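PDB 3EZY: dehydrogenase from Thermotoga maritima, which catalyses the NAD(+)-dependent oxidation of myo-inositol to scyllo-inosose and probably serves in a myo-inositol degradation pathway. Local coordinates for the interface of chains A and B and the interface of chains A and C. Coordinates in Å, arbitrary orientation; residue numbers count along the deposited sequence, not the author numbering. Chains: chain A/B/C, Dehydrogenase.

Contact 1: the interface of chains A and B. Residues chain A 149, 151, 153, 228, 240; chain B 149, 242, 249.
Strand residues A:Arg149, A:Arg153, A:Asp228 and A:Arg240 meet B:Arg149 and B:Glu242, all in extended beta conformation, apparently where sheets of the two subunits face each other, a two-fold interface that may not be the biological one. Stretched out beyond CG, B:Glu242 pushes its carboxylate among three arginines of chain A. A:Arg153 meets it end-on, NH1 and NH2 both pointing at OE2 in the guanidinium plane, with NH1 at 2.9 Å from OE2 of B:Glu242; the guanidinium and carboxylate planes are nearly perpendicular (82°). A:Arg240 also comes end-on but spreads its nitrogens, NH1 to OE1 and NH2 to OE2. A:Arg149 NH2 reaches OE1 of B:Glu242 at 2.9 Å, from the face of the carboxylate opposite to A:Arg240 NH1. A glutamine here would probably take away the negative charge that A:Arg149, A:Arg153 and A:Arg240 share and turn an NH2 group toward at least one of their N-H donors. Second-shell A:Thr151 steadies A:Arg149, which donates through NE (2.8 Å) and NH2 to A:Thr151 OG1, lying in the guanidinium plane, while CG2 of the threonine packs against one face of the A:Arg153 guanidinium, over its centre. The chain of B:Arg149, bent at chi2 (58°) and chi3, turns its guanidinium side-on to A:Asp228. There NE and NH2 of B:Arg149 both point at A:Asp228 OD2, with NH2 at 3.0 Å.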
loop_
_atom_site.group_PDB
_atom_site.type_symbol
_atom_site.label_atom_id
_atom_site.label_comp_id
_atom_site.label_asym_id
_atom_site.label_seq_id
_atom_site.Cartn_x
_atom_site.Cartn_y
_atom_site.Cartn_z
ATOM N N ARG A 149 17.689 -0.958 10.369
ATOM C CA ARG A 149 16.613 -1.068 11.342
ATOM C C ARG A 149 15.966 -2.449 11.305
ATOM O O ARG A 149 15.560 -2.914 10.232
ATOM C CB ARG A 149 15.550 -0.052 11.025
ATOM C CG ARG A 149 14.359 -0.139 11.935
ATOM C CD ARG A 149 13.117 -0.755 11.299
ATOM N NE ARG A 149 11.989 -0.733 12.250
ATOM C CZ ARG A 149 11.025 0.205 12.266
ATOM N NH1 ARG A 149 11.052 1.224 11.383
ATOM N NH2 ARG A 149 10.045 0.141 13.194
ATOM N N THR A 151 12.906 -4.657 13.421
ATOM C CA THR A 151 11.892 -4.785 14.463
ATOM C C THR A 151 11.531 -6.236 14.463
ATOM O O THR A 151 11.250 -6.781 13.398
ATOM C CB THR A 151 10.659 -3.959 14.091
ATOM O OG1 THR A 151 11.023 -2.576 14.109
ATOM C CG2 THR A 151 9.470 -4.233 15.040
ATOM N N ARG A 153 9.057 -8.685 16.817
ATOM C CA ARG A 153 8.098 -8.865 17.904
ATOM C C ARG A 153 7.323 -10.175 17.667
ATOM O O ARG A 153 6.942 -10.490 16.513
ATOM C CB ARG A 153 7.125 -7.665 17.978
ATOM C CG ARG A 153 7.775 -6.307 17.803
ATOM C CD ARG A 153 6.775 -5.131 17.898
ATOM N NE ARG A 153 7.509 -3.865 17.952
ATOM C CZ ARG A 153 7.209 -2.771 17.271
ATOM N NH1 ARG A 153 6.119 -2.714 16.473
ATOM N NH2 ARG A 153 8.012 -1.717 17.401
ATOM N N ASP A 228 14.775 -3.412 17.662
ATOM C CA ASP A 228 13.849 -3.413 18.806
ATOM C C ASP A 228 13.022 -4.697 18.881
ATOM O O ASP A 228 12.627 -5.244 17.823
ATOM C CB ASP A 228 12.964 -2.135 18.856
ATOM C CG ASP A 228 11.897 -2.115 17.801
ATOM O OD1 ASP A 228 10.711 -2.383 18.139
ATOM O OD2 ASP A 228 12.256 -1.837 16.634
ATOM N N ARG A 240 10.281 -6.769 10.678
ATOM C CA ARG A 240 10.602 -5.957 9.531
ATOM C C ARG A 240 12.068 -5.690 9.485
ATOM O O ARG A 240 12.717 -5.629 10.505
ATOM C CB ARG A 240 9.845 -4.622 9.574
ATOM C CG ARG A 240 8.349 -4.766 9.214
ATOM C CD ARG A 240 7.633 -3.478 9.479
ATOM N NE ARG A 240 7.315 -3.374 10.896
ATOM C CZ ARG A 240 7.378 -2.258 11.620
ATOM N NH1 ARG A 240 7.822 -1.151 11.082
ATOM N NH2 ARG A 240 7.031 -2.254 12.911
ATOM N N ARG B 149 9.268 4.851 17.574
ATOM C CA ARG B 149 10.257 4.911 16.492
ATOM C C ARG B 149 10.081 6.236 15.722
ATOM O O ARG B 149 8.969 6.541 15.239
ATOM C CB ARG B 149 10.012 3.748 15.530
ATOM C CG ARG B 149 11.230 3.087 14.889
ATOM C CD ARG B 149 12.188 2.539 16.008
ATOM N NE ARG B 149 12.735 1.178 15.819
ATOM C CZ ARG B 149 13.935 0.930 15.305
ATOM N NH1 ARG B 149 14.667 1.971 14.856
ATOM N NH2 ARG B 149 14.372 -0.344 15.220
ATOM N N GLU B 242 6.350 5.859 14.415
ATOM C CA GLU B 242 5.566 4.690 14.786
ATOM C C GLU B 242 5.462 4.606 16.315
ATOM O O GLU B 242 6.401 4.958 17.050
ATOM C CB GLU B 242 6.215 3.404 14.206
ATOM C CG GLU B 242 5.655 2.086 14.773
ATOM C CD GLU B 242 6.515 0.863 14.419
ATOM O OE1 GLU B 242 7.251 0.924 13.384
ATOM O OE2 GLU B 242 6.457 -0.132 15.199
ATOM N N ARG B 249 -0.387 -1.114 16.943
ATOM C CA ARG B 249 0.663 -0.288 16.378
ATOM C C ARG B 249 0.033 0.852 15.568
ATOM O O ARG B 249 -1.006 0.665 14.938
ATOM C CB ARG B 249 1.556 -1.167 15.470
ATOM C CG ARG B 249 2.817 -0.476 14.971
ATOM C CD ARG B 249 3.511 -1.293 13.869
ATOM N NE ARG B 249 2.866 -1.092 12.568
ATOM C CZ ARG B 249 3.054 -1.863 11.499
ATOM N NH1 ARG B 249 3.829 -2.937 11.559
ATOM N NH2 ARG B 249 2.440 -1.562 10.363
#

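Contact 2: the interface of chains A and C. Residues chain A 133, 249-252; chain C 260-262.
With CG1 anti to its backbone N (chi1 -168°), A:Ile250 swings its longer branch toward C:Val260, whose own CG1 is likewise anti to N (178°) and comes to meet it. The two branches cross at a slant, A:Ile250 CG1 lying 3.7 Å from C:Val260 CG1, and CD1 rests on the same methyl. This apolar touch flanks an antiparallel strand pairing between chains: A:Ile250 faces C:Leu262, A:Phe251 faces C:Val261, and A:Ala252 faces C:Val260. The central pair carries the backbone bonds. C:Val261 N gives to A:Phe251 O at 2.9 Å, and A:Phe251 N gives back to C:Val261 O at 3.0 Å, a more bent bond with 139° at the hydrogen. Strand 248-252 of chain A is thereby joined edge to edge with strand 260-264 of chain C, and the two-fold twin repeats the join, which would make the sheets of the two subunits continuous; whether this pairing occurs in solution the structure alone does not show. The carbonyl C:Val261 O has a second partner, water 1, at 3.0 Å. A:Arg249, its chain bent at chi3, holds that water at the edge of its guanidinium, which links the side chain to the neighbouring subunit through solvent. Its NE stands 2.9 Å from water 1, and its NH2 lies 3.0 Å from the same oxygen.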
loop_
_atom_site.group_PDB
_atom_site.type_symbol
_atom_site.label_atom_id
_atom_site.label_comp_id
_atom_site.label_asym_id
_atom_site.label_seq_id
_atom_site.Cartn_x
_atom_site.Cartn_y
_atom_site.Cartn_z
ATOM N N LEU A 133 16.135 -9.188 0.262
ATOM C CA LEU A 133 16.660 -7.902 0.709
ATOM C C LEU A 133 18.187 -7.985 0.885
ATOM O O LEU A 133 18.921 -7.092 0.453
ATOM C CB LEU A 133 16.004 -7.481 2.038
ATOM C CG LEU A 133 16.419 -6.091 2.554
ATOM C CD1 LEU A 133 15.277 -5.381 3.306
ATOM C CD2 LEU A 133 17.658 -6.180 3.441
ATOM N N ARG A 249 16.759 3.384 -0.087
ATOM C CA ARG A 249 16.290 2.650 1.069
ATOM C C ARG A 249 15.654 1.347 0.632
ATOM O O ARG A 249 15.034 1.264 -0.434
ATOM C CB ARG A 249 15.268 3.499 1.841
ATOM C CG ARG A 249 14.723 2.853 3.149
ATOM C CD ARG A 249 13.477 3.667 3.652
ATOM N NE ARG A 249 12.299 3.201 2.910
ATOM C CZ ARG A 249 11.133 3.833 2.852
ATOM N NH1 ARG A 249 10.959 5.013 3.472
ATOM N NH2 ARG A 249 10.148 3.293 2.137
ATOM N N ILE A 250 15.776 0.316 1.451
ATOM C CA ILE A 250 15.140 -0.948 1.104
ATOM C C ILE A 250 14.440 -1.524 2.337
ATOM O O ILE A 250 14.942 -1.412 3.432
ATOM C CB ILE A 250 16.107 -1.961 0.472
ATOM C CG1 ILE A 250 15.303 -3.141 -0.140
ATOM C CG2 ILE A 250 17.181 -2.422 1.465
ATOM C CD1 ILE A 250 16.057 -3.927 -1.184
ATOM N N PHE A 251 13.298 -2.178 2.149
ATOM C CA PHE A 251 12.491 -2.555 3.314
ATOM C C PHE A 251 11.850 -3.900 3.002
ATOM O O PHE A 251 11.497 -4.148 1.845
ATOM C CB PHE A 251 11.454 -1.426 3.471
ATOM C CG PHE A 251 10.211 -1.799 4.181
ATOM C CD1 PHE A 251 10.209 -1.926 5.571
ATOM C CD2 PHE A 251 9.034 -1.950 3.489
ATOM C CE1 PHE A 251 9.051 -2.219 6.272
ATOM C CE2 PHE A 251 7.850 -2.249 4.176
ATOM C CZ PHE A 251 7.868 -2.375 5.585
ATOM N N ALA A 252 11.740 -4.790 3.996
ATOM C CA ALA A 252 10.963 -6.036 3.815
ATOM C C ALA A 252 9.822 -5.972 4.855
ATOM O O ALA A 252 10.086 -5.804 6.044
ATOM C CB ALA A 252 11.862 -7.268 4.041
ATOM N N VAL C 260 9.341 -7.054 -0.427
ATOM C CA VAL C 260 10.407 -6.090 -0.421
ATOM C C VAL C 260 10.040 -4.872 -1.293
ATOM O O VAL C 260 9.367 -5.016 -2.325
ATOM C CB VAL C 260 11.697 -6.731 -0.943
ATOM C CG1 VAL C 260 12.849 -5.707 -1.007
ATOM C CG2 VAL C 260 12.081 -7.971 -0.079
ATOM N N VAL C 261 10.414 -3.689 -0.819
ATOM C CA VAL C 261 10.170 -2.435 -1.504
ATOM C C VAL C 261 11.519 -1.680 -1.530
ATOM O O VAL C 261 12.171 -1.449 -0.499
ATOM C CB VAL C 261 9.119 -1.575 -0.766
ATOM C CG1 VAL C 261 9.030 -0.109 -1.385
ATOM C CG2 VAL C 261 7.725 -2.266 -0.782
ATOM N N LEU C 262 11.909 -1.279 -2.719
ATOM C CA LEU C 262 13.113 -0.503 -2.917
ATOM C C LEU C 262 12.718 0.980 -3.170
ATOM O O LEU C 262 11.874 1.276 -4.038
ATOM C CB LEU C 262 13.855 -1.079 -4.124
ATOM C CG LEU C 262 15.093 -0.261 -4.612
ATOM C CD1 LEU C 262 16.216 -0.169 -3.554
ATOM C CD2 LEU C 262 15.628 -0.851 -5.956
HETATM O O HOH W 1 11.965 1.229 0.871
#

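Contact 3: the interface of chains A and B. Residues chain A 146-147, 223-224; chain B 153, 199, 212-214, 228.
Apolar side chains and bridging waters make up this part of the two-fold interface between chains A and B, where it adds close packing to the joining of two subunits in the deposited tetramer. B:Leu199 lays its CB over the centre of the A:His146 imidazole, 3.7 Å from the ring centroid, and its CD1 reaches on to CB and CG of the histidine. Both ring nitrogens bond to water: ND1 of A:His146 is 3.0 Å from water 2, which B:Thr212 OG1 also contacts, and NE2 is 3.1 Å from water 3, which continues to B:Leu199 O. The ring is thus covered on one face and tied at its rim to chain B. The two branches of A:Val147 divide their work. CG2, anti to the carbonyl carbon, meets B:Thr212 CG2 at 3.7 Å, whereas CG1 (chi1 175°) points toward B:Asp228 OD1, which is paired with B:Arg153 NH2 within chain B. A:Leu224 slides past B:Val214 in the opposite direction, CB against CG2 at 3.9 Å. A:His146 and A:Val147 lie near the start of strand 145-153 and A:Leu224 starts strand 224-230, facing chain B strands 145-153, 212-219 and 224-230 and loop residue B:Leu199.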
loop_
_atom_site.group_PDB
_atom_site.type_symbol
_atom_site.label_atom_id
_atom_site.label_comp_id
_atom_site.label_asym_id
_atom_site.label_seq_id
_atom_site.Cartn_x
_atom_site.Cartn_y
_atom_site.Cartn_z
ATOM N N HIS A 146 24.154 2.840 5.488
ATOM C CA HIS A 146 24.382 3.798 6.566
ATOM C C HIS A 146 23.628 3.407 7.849
ATOM O O HIS A 146 24.165 3.442 8.955
ATOM C CB HIS A 146 23.948 5.199 6.089
ATOM C CG HIS A 146 24.884 5.799 5.063
ATOM N ND1 HIS A 146 24.723 7.074 4.560
ATOM C CD2 HIS A 146 26.011 5.308 4.490
ATOM C CE1 HIS A 146 25.682 7.327 3.682
ATOM N NE2 HIS A 146 26.483 6.271 3.621
ATOM N N VAL A 147 22.367 3.026 7.703
ATOM C CA VAL A 147 21.572 2.701 8.899
ATOM C C VAL A 147 20.743 1.452 8.688
ATOM O O VAL A 147 20.053 1.313 7.655
ATOM C CB VAL A 147 20.592 3.835 9.207
ATOM C CG1 VAL A 147 19.656 3.444 10.411
ATOM C CG2 VAL A 147 21.352 5.085 9.518
ATOM N N ALA A 223 28.648 2.466 9.984
ATOM C CA ALA A 223 27.188 2.286 9.837
ATOM C C ALA A 223 26.619 2.011 11.233
ATOM O O ALA A 223 27.324 1.488 12.119
ATOM C CB ALA A 223 26.910 1.117 8.900
ATOM N N LEU A 224 25.380 2.412 11.463
ATOM C CA LEU A 224 24.688 2.158 12.725
ATOM C C LEU A 224 23.442 1.298 12.526
ATOM O O LEU A 224 22.818 1.326 11.490
ATOM C CB LEU A 224 24.266 3.491 13.367
ATOM C CG LEU A 224 25.448 4.412 13.607
ATOM C CD1 LEU A 224 24.980 5.845 13.807
ATOM C CD2 LEU A 224 26.329 3.907 14.775
ATOM N N ARG B 153 15.022 12.175 8.133
ATOM C CA ARG B 153 16.124 12.355 7.213
ATOM C C ARG B 153 15.759 13.480 6.260
ATOM O O ARG B 153 14.606 13.550 5.758
ATOM C CB ARG B 153 16.393 11.061 6.428
ATOM C CG ARG B 153 16.477 9.815 7.300
ATOM C CD ARG B 153 16.787 8.524 6.509
ATOM N NE ARG B 153 16.928 7.389 7.430
ATOM C CZ ARG B 153 16.362 6.174 7.311
ATOM N NH1 ARG B 153 15.566 5.840 6.282
ATOM N NH2 ARG B 153 16.612 5.253 8.239
ATOM N N LEU B 199 29.251 9.787 7.464
ATOM C CA LEU B 199 29.024 8.832 6.381
ATOM C C LEU B 199 28.672 9.529 5.064
ATOM O O LEU B 199 28.665 8.903 4.002
ATOM C CB LEU B 199 27.883 7.879 6.756
ATOM C CG LEU B 199 28.145 7.065 8.029
ATOM C CD1 LEU B 199 26.962 6.201 8.397
ATOM C CD2 LEU B 199 29.417 6.220 7.882
ATOM N N THR B 212 25.038 11.374 10.528
ATOM C CA THR B 212 24.189 10.182 10.666
ATOM C C THR B 212 24.160 9.867 12.132
ATOM O O THR B 212 25.224 9.826 12.729
ATOM C CB THR B 212 24.815 8.954 9.977
ATOM O OG1 THR B 212 25.096 9.247 8.598
ATOM C CG2 THR B 212 23.853 7.762 10.061
ATOM N N ALA B 213 22.983 9.642 12.731
ATOM C CA ALA B 213 22.916 9.470 14.190
ATOM C C ALA B 213 21.749 8.600 14.638
ATOM O O ALA B 213 20.745 8.486 13.932
ATOM C CB ALA B 213 22.799 10.812 14.914
ATOM N N VAL B 214 21.908 7.989 15.809
ATOM C CA VAL B 214 20.852 7.245 16.462
ATOM C C VAL B 214 20.767 7.761 17.877
ATOM O O VAL B 214 21.828 7.986 18.553
ATOM C CB VAL B 214 21.187 5.733 16.517
ATOM C CG1 VAL B 214 20.235 5.024 17.434
ATOM C CG2 VAL B 214 21.143 5.090 15.106
ATOM N N ASP B 228 16.280 7.918 14.619
ATOM C CA ASP B 228 17.451 7.914 13.741
ATOM C C ASP B 228 17.417 9.071 12.765
ATOM O O ASP B 228 16.344 9.421 12.276
ATOM C CB ASP B 228 17.741 6.522 13.063
ATOM C CG ASP B 228 16.741 6.163 11.921
ATOM O OD1 ASP B 228 17.113 6.274 10.721
ATOM O OD2 ASP B 228 15.592 5.756 12.213
HETATM O O HOH W 2 23.409 8.978 6.424
HETATM O O HOH W 3 29.604 6.272 3.392
#

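Contact 1 and contact 3 lie on the same A–B interface with C-alpha centres about 16 Å apart, and both draw on strands 145-153 and 224-230. A:Arg153 and A:Asp228 act in contact 1, B:Arg153 and B:Asp228 in contact 3, as the two-fold relation allows. Contact 2 joins chain A to chain C instead, its C-alpha centre about 15 Å from that of contact 1 and about 17 Å from that of contact 3; B:Arg249 appears in contact 1 and A:Arg249 in contact 2. Charged, strand-pairing and apolar surfaces of one subunit thus face two neighbours at once, which would tie the deposited tetramer together through its sheets.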